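PDB 4O7Y: phosphoribosylaminoimidazole-succinocarboxamide synthase from Pyrococcus horikoshii, which catalyses the ATP-dependent joining of L-aspartate to 5-amino-1-(5-phospho-D-ribosyl)imidazole-4-carboxylate, giving SAICAR in de novo purine biosynthesis. Local coordinates for the cytidine-5'-monophosphate site. Coordinates in Å, arbitrary orientation; residue numbers count along the deposited sequence, not the author numbering.

The cytidine-5'-monophosphate site. Residues 89, 91, 93, 97-99, 120, 173-175, 195-198, 214. With C5P (cytidine-5'-monophosphate), chain B.
This site holds cytidine-5'-monophosphate by its phosphate and ribose. CMP is not a substrate. Its ribose 5'-phosphate resembles that of the imidazole nucleotide, so it may occupy the substrate pocket. Arg93 grips the phosphate end-on. From CB, its CG lies beside the backbone N, anti to the carbonyl carbon. The chain then turns about the CG-CD bond (chi3 71°). Arg93 CZ lies against the methylene C5P C5' at 3.8 Å. At the tip, NH1 donates to O3P, and Arg93 NH2 donates to C5P O2P at 2.7 Å. Both oxygens lie in the guanidinium plane and both bonds are nearly straight. NH2 also forms a salt bridge with Asp173 OD2. An alanine at Arg93 would remove both phosphate bonds and would probably loosen the phosphate and disturb Asp173. O2P also accepts from Ser99 N and Arg198 NH1, so it has at least three donors. Ser99 OG, between its backbone N and carbonyl carbon (chi1 74°), donates to C5P O3P at 2.7 Å. The extended Arg198 chain also brings NH1 to the syn lone pair of Asp173 OD2 at 2.9 Å. This pairing probably helps to fix the carboxylate. The 3'-hydroxyl C5P O3' donates to Asp173 OD1 at 2.6 Å, from above the carboxylate plane. Arg214 NH1 donates to the 2'-hydroxyl C5P O2' at 3.0 Å, tilted from the guanidinium plane. A water links O2' to Asp195 O, Cys197 O and Arg214 NH2. The base appears to be held mainly by contact, with Lys175 CB 3.6 Å from C5P C2. Glu89 OE2 approaches the amino N4 without a hydrogen bond. In the fold, strands 88-93, 169-176 and 197-201 line the pocket. The 3-10 helix 98-102 presents its first turn to the phosphate, and helix 211-214 supplies Arg214.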
ATOM      1  N   GLU A  89      11.812  -2.971  -0.583  1.00 16.84           N
ATOM      2  CA  GLU A  89      11.725  -4.140  -1.422  1.00 16.78           C
ATOM      3  C   GLU A  89      10.720  -3.783  -2.492  1.00 16.71           C
ATOM      4  O   GLU A  89       9.604  -3.315  -2.191  1.00 15.45           O
ATOM      5  CB  GLU A  89      11.318  -5.349  -0.598  1.00 19.20           C
ATOM      6  CG  GLU A  89      12.451  -5.727   0.363  1.00 23.08           C
ATOM      7  CD  GLU A  89      12.133  -6.938   1.204  1.00 26.95           C
ATOM      8  OE1 GLU A  89      12.804  -7.160   2.226  1.00 27.82           O
ATOM      9  OE2 GLU A  89      11.203  -7.680   0.834  1.00 31.78           O
ATOM     10  N   VAL A  91       8.564  -4.899  -5.614  1.00 14.53           N
ATOM     11  CA  VAL A  91       8.007  -6.151  -6.117  1.00 14.48           C
ATOM     12  C   VAL A  91       7.242  -5.884  -7.428  1.00 14.96           C
ATOM     13  O   VAL A  91       6.367  -5.016  -7.473  1.00 15.08           O
ATOM     14  CB  VAL A  91       7.076  -6.811  -5.065  1.00 14.12           C
ATOM     15  CG1 VAL A  91       6.322  -8.012  -5.646  1.00 13.18           C
ATOM     16  CG2 VAL A  91       7.857  -7.245  -3.818  1.00 13.54           C
ATOM     17  N   ARG A  93       4.860  -7.713 -10.380  1.00 15.80           N
ATOM     18  CA  ARG A  93       3.991  -8.885 -10.505  1.00 15.94           C
ATOM     19  C   ARG A  93       3.310  -8.922 -11.890  1.00 16.39           C
ATOM     20  O   ARG A  93       2.728  -7.933 -12.328  1.00 15.13           O
ATOM     21  CB  ARG A  93       2.964  -8.888  -9.362  0.50 16.37           C
ATOM     22  CG  ARG A  93       3.500  -8.263  -8.066  0.50 16.63           C
ATOM     23  CD  ARG A  93       2.555  -8.378  -6.874  0.50 17.06           C
ATOM     24  NE  ARG A  93       2.494  -9.752  -6.409  0.50 16.94           N
ATOM     25  CZ  ARG A  93       2.867 -10.201  -5.212  0.50 16.86           C
ATOM     26  NH1 ARG A  93       3.315  -9.387  -4.249  0.50 15.38           N
ATOM     27  NH2 ARG A  93       2.748 -11.503  -4.971  0.50 16.25           N
ATOM     28  N   ALA A  97      -0.293 -14.332  -7.547  1.00 17.57           N
ATOM     29  CA  ALA A  97       0.261 -15.387  -6.682  1.00 17.72           C
ATOM     30  C   ALA A  97       0.590 -14.760  -5.323  1.00 18.43           C
ATOM     31  O   ALA A  97       0.632 -13.529  -5.190  1.00 16.82           O
ATOM     32  CB  ALA A  97       1.521 -15.993  -7.314  1.00 17.51           C
ATOM     33  N   GLY A  98       0.812 -15.601  -4.323  1.00 18.32           N
ATOM     34  CA  GLY A  98       1.344 -15.142  -3.046  1.00 18.55           C
ATOM     35  C   GLY A  98       0.425 -14.130  -2.409  1.00 18.89           C
ATOM     36  O   GLY A  98      -0.798 -14.273  -2.458  1.00 19.02           O
ATOM     37  N   SER A  99       1.007 -13.074  -1.859  1.00 18.80           N
ATOM     38  CA  SER A  99       0.252 -12.083  -1.079  1.00 18.06           C
ATOM     39  C   SER A  99      -0.773 -11.265  -1.892  1.00 17.95           C
ATOM     40  O   SER A  99      -1.728 -10.729  -1.339  1.00 19.74           O
ATOM     41  CB  SER A  99       1.243 -11.137  -0.378  1.00 17.87           C
ATOM     42  OG  SER A  99       1.816 -10.253  -1.324  1.00 16.41           O
ATOM     43  N   TYR A 120       7.545  -2.058  -0.580  1.00 14.41           N
ATOM     44  CA  TYR A 120       7.506  -2.567   0.798  1.00 15.33           C
ATOM     45  C   TYR A 120       8.627  -1.881   1.579  1.00 16.34           C
ATOM     46  O   TYR A 120       9.745  -1.773   1.106  1.00 16.25           O
ATOM     47  CB  TYR A 120       7.676  -4.090   0.879  1.00 14.64           C
ATOM     48  CG  TYR A 120       6.488  -4.822   0.316  1.00 15.48           C
ATOM     49  CD1 TYR A 120       5.426  -5.204   1.136  1.00 15.50           C
ATOM     50  CD2 TYR A 120       6.409  -5.087  -1.052  1.00 14.95           C
ATOM     51  CE1 TYR A 120       4.296  -5.838   0.607  1.00 16.05           C
ATOM     52  CE2 TYR A 120       5.304  -5.740  -1.587  1.00 16.58           C
ATOM     53  CZ  TYR A 120       4.251  -6.115  -0.750  1.00 16.54           C
ATOM     54  OH  TYR A 120       3.146  -6.742  -1.298  1.00 17.20           O
ATOM     55  N   ASP A 173       6.387 -13.303 -10.657  1.00 16.94           N
ATOM     56  CA  ASP A 173       6.640 -12.043  -9.924  1.00 16.98           C
ATOM     57  C   ASP A 173       8.085 -12.076  -9.433  1.00 18.04           C
ATOM     58  O   ASP A 173       8.760 -13.085  -9.617  1.00 20.03           O
ATOM     59  CB  ASP A 173       5.627 -11.804  -8.775  1.00 16.49           C
ATOM     60  CG  ASP A 173       5.630 -12.935  -7.683  1.00 15.97           C
ATOM     61  OD1 ASP A 173       6.676 -13.535  -7.370  1.00 16.85           O
ATOM     62  OD2 ASP A 173       4.566 -13.222  -7.123  1.00 17.26           O
ATOM     63  N   PHE A 174       8.579 -10.989  -8.842  1.00 17.65           N
ATOM     64  CA  PHE A 174       9.925 -11.003  -8.269  1.00 16.80           C
ATOM     65  C   PHE A 174      10.163  -9.768  -7.425  1.00 15.36           C
ATOM     66  O   PHE A 174       9.443  -8.777  -7.526  1.00 15.01           O
ATOM     67  CB  PHE A 174      11.026 -11.110  -9.355  1.00 18.13           C
ATOM     68  CG  PHE A 174      11.037  -9.964 -10.332  1.00 18.53           C
ATOM     69  CD1 PHE A 174      11.946  -8.919 -10.192  1.00 19.29           C
ATOM     70  CD2 PHE A 174      10.141  -9.924 -11.399  1.00 18.30           C
ATOM     71  CE1 PHE A 174      11.958  -7.853 -11.083  1.00 18.81           C
ATOM     72  CE2 PHE A 174      10.159  -8.864 -12.307  1.00 19.62           C
ATOM     73  CZ  PHE A 174      11.069  -7.813 -12.144  1.00 19.00           C
ATOM     74  N   LYS A 175      11.200  -9.832  -6.610  1.00 14.81           N
ATOM     75  CA  LYS A 175      11.542  -8.738  -5.718  1.00 14.53           C
ATOM     76  C   LYS A 175      12.947  -8.221  -6.076  1.00 14.62           C
ATOM     77  O   LYS A 175      13.894  -9.018  -6.279  1.00 14.02           O
ATOM     78  CB  LYS A 175      11.517  -9.200  -4.261  1.00 15.75           C
ATOM     79  CG  LYS A 175      11.814  -8.101  -3.223  1.00 17.41           C
ATOM     80  CD  LYS A 175      13.318  -7.971  -2.915  1.00 18.96           C
ATOM     81  CE  LYS A 175      13.865  -9.173  -2.114  1.00 19.82           C
ATOM     82  NZ  LYS A 175      15.366  -9.098  -1.997  1.00 19.27           N
ATOM     83  N   ASP A 195      15.147 -17.761  -5.176  1.00 18.26           N
ATOM     84  CA  ASP A 195      14.726 -17.339  -3.832  1.00 18.01           C
ATOM     85  C   ASP A 195      13.842 -16.090  -3.898  1.00 16.80           C
ATOM     86  O   ASP A 195      12.879 -15.964  -3.126  1.00 16.56           O
ATOM     87  CB  ASP A 195      15.935 -16.991  -2.945  1.00 18.96           C
ATOM     88  CG  ASP A 195      16.435 -18.165  -2.098  1.00 21.39           C
ATOM     89  OD1 ASP A 195      17.117 -17.883  -1.096  1.00 22.16           O
ATOM     90  OD2 ASP A 195      16.182 -19.345  -2.420  1.00 22.24           O
ATOM     91  N   THR A 196      14.182 -15.182  -4.816  1.00 16.25           N
ATOM     92  CA  THR A 196      13.552 -13.867  -4.874  1.00 16.53           C
ATOM     93  C   THR A 196      12.612 -13.647  -6.070  1.00 16.45           C
ATOM     94  O   THR A 196      12.169 -12.536  -6.291  1.00 15.53           O
ATOM     95  CB  THR A 196      14.613 -12.739  -4.824  1.00 16.72           C
ATOM     96  OG1 THR A 196      15.462 -12.831  -5.965  1.00 16.49           O
ATOM     97  CG2 THR A 196      15.445 -12.829  -3.548  1.00 15.78           C
ATOM     98  N   CYS A 197      12.320 -14.716  -6.814  1.00 17.65           N
ATOM     99  CA  CYS A 197      11.406 -14.681  -7.960  1.00 18.12           C
ATOM    100  C   CYS A 197      10.432 -15.837  -7.872  1.00 17.59           C
ATOM    101  O   CYS A 197      10.717 -16.852  -7.244  1.00 18.73           O
ATOM    102  CB  CYS A 197      12.158 -14.811  -9.290  1.00 17.63           C
ATOM    103  SG  CYS A 197      13.528 -13.664  -9.582  1.00 17.33           S
ATOM    104  N   ARG A 198       9.276 -15.689  -8.499  1.00 17.17           N
ATOM    105  CA  ARG A 198       8.467 -16.863  -8.806  1.00 17.12           C
ATOM    106  C   ARG A 198       8.631 -17.211 -10.269  1.00 18.31           C
ATOM    107  O   ARG A 198       8.436 -16.352 -11.127  1.00 18.52           O
ATOM    108  CB  ARG A 198       6.998 -16.657  -8.467  1.00 16.95           C
ATOM    109  CG  ARG A 198       6.708 -16.818  -6.973  1.00 17.72           C
ATOM    110  CD  ARG A 198       5.228 -16.740  -6.665  1.00 17.48           C
ATOM    111  NE  ARG A 198       5.022 -16.951  -5.230  1.00 18.09           N
ATOM    112  CZ  ARG A 198       4.880 -15.986  -4.331  1.00 19.10           C
ATOM    113  NH1 ARG A 198       4.846 -14.707  -4.690  1.00 20.16           N
ATOM    114  NH2 ARG A 198       4.723 -16.300  -3.058  1.00 20.56           N
ATOM    115  N   ARG A 214       8.518 -23.250   0.478  1.00 25.69           N
ATOM    116  CA  ARG A 214       7.454 -22.621   1.265  1.00 26.07           C
ATOM    117  C   ARG A 214       6.305 -23.606   1.491  1.00 28.04           C
ATOM    118  O   ARG A 214       5.826 -23.737   2.615  1.00 25.79           O
ATOM    119  CB  ARG A 214       6.901 -21.355   0.604  1.00 23.06           C
ATOM    120  CG  ARG A 214       7.743 -20.110   0.811  1.00 23.36           C
ATOM    121  CD  ARG A 214       7.092 -18.906   0.127  1.00 24.70           C
ATOM    122  NE  ARG A 214       8.043 -17.790   0.034  1.00 23.62           N
ATOM    123  CZ  ARG A 214       8.609 -17.345  -1.092  1.00 24.04           C
ATOM    124  NH1 ARG A 214       9.472 -16.330  -1.030  1.00 21.98           N
ATOM    125  NH2 ARG A 214       8.328 -17.885  -2.277  1.00 22.04           N
TER
HETATM  126  O3P C5P B 301       4.436 -10.577  -1.682  1.00 20.52           O
HETATM  127  P   C5P B 301       4.741 -12.065  -1.883  1.00 22.11           P
HETATM  128  O1P C5P B 301       5.081 -12.797  -0.618  1.00 18.69           O
HETATM  129  O2P C5P B 301       3.701 -12.741  -2.748  1.00 20.23           O
HETATM  130  O5' C5P B 301       6.082 -12.178  -2.710  1.00 21.04           O
HETATM  131  C5' C5P B 301       6.240 -11.483  -3.978  1.00 21.75           C
HETATM  132  C4' C5P B 301       7.559 -11.883  -4.659  1.00 23.21           C
HETATM  133  O4' C5P B 301       8.617 -11.172  -4.014  1.00 25.67           O
HETATM  134  C3' C5P B 301       7.936 -13.374  -4.540  1.00 24.60           C
HETATM  135  O3' C5P B 301       8.689 -13.763  -5.696  1.00 20.78           O
HETATM  136  C2' C5P B 301       8.842 -13.454  -3.332  1.00 25.30           C
HETATM  137  O2' C5P B 301       9.780 -14.538  -3.441  1.00 27.94           O
HETATM  138  C1' C5P B 301       9.530 -12.096  -3.392  1.00 26.61           C
HETATM  139  N1  C5P B 301       9.920 -11.595  -2.066  1.00 29.95           N
HETATM  140  C2  C5P B 301      11.294 -11.643  -1.658  1.00 27.69           C
HETATM  141  N3  C5P B 301      11.655 -11.177  -0.433  1.00 28.16           N
HETATM  142  C4  C5P B 301      10.715 -10.663   0.394  1.00 31.24           C
HETATM  143  C5  C5P B 301       9.360 -10.619   0.030  1.00 32.53           C
HETATM  144  C6  C5P B 301       8.978 -11.090  -1.225  1.00 32.32           C
HETATM  145  O2  C5P B 301      12.165 -12.105  -2.423  1.00 22.93           O
HETATM  146  N4  C5P B 301      11.081 -10.198   1.612  1.00 32.35           N
HETATM  147  O   HOH W   1      10.439 -17.099  -4.576  1.00 22.67           O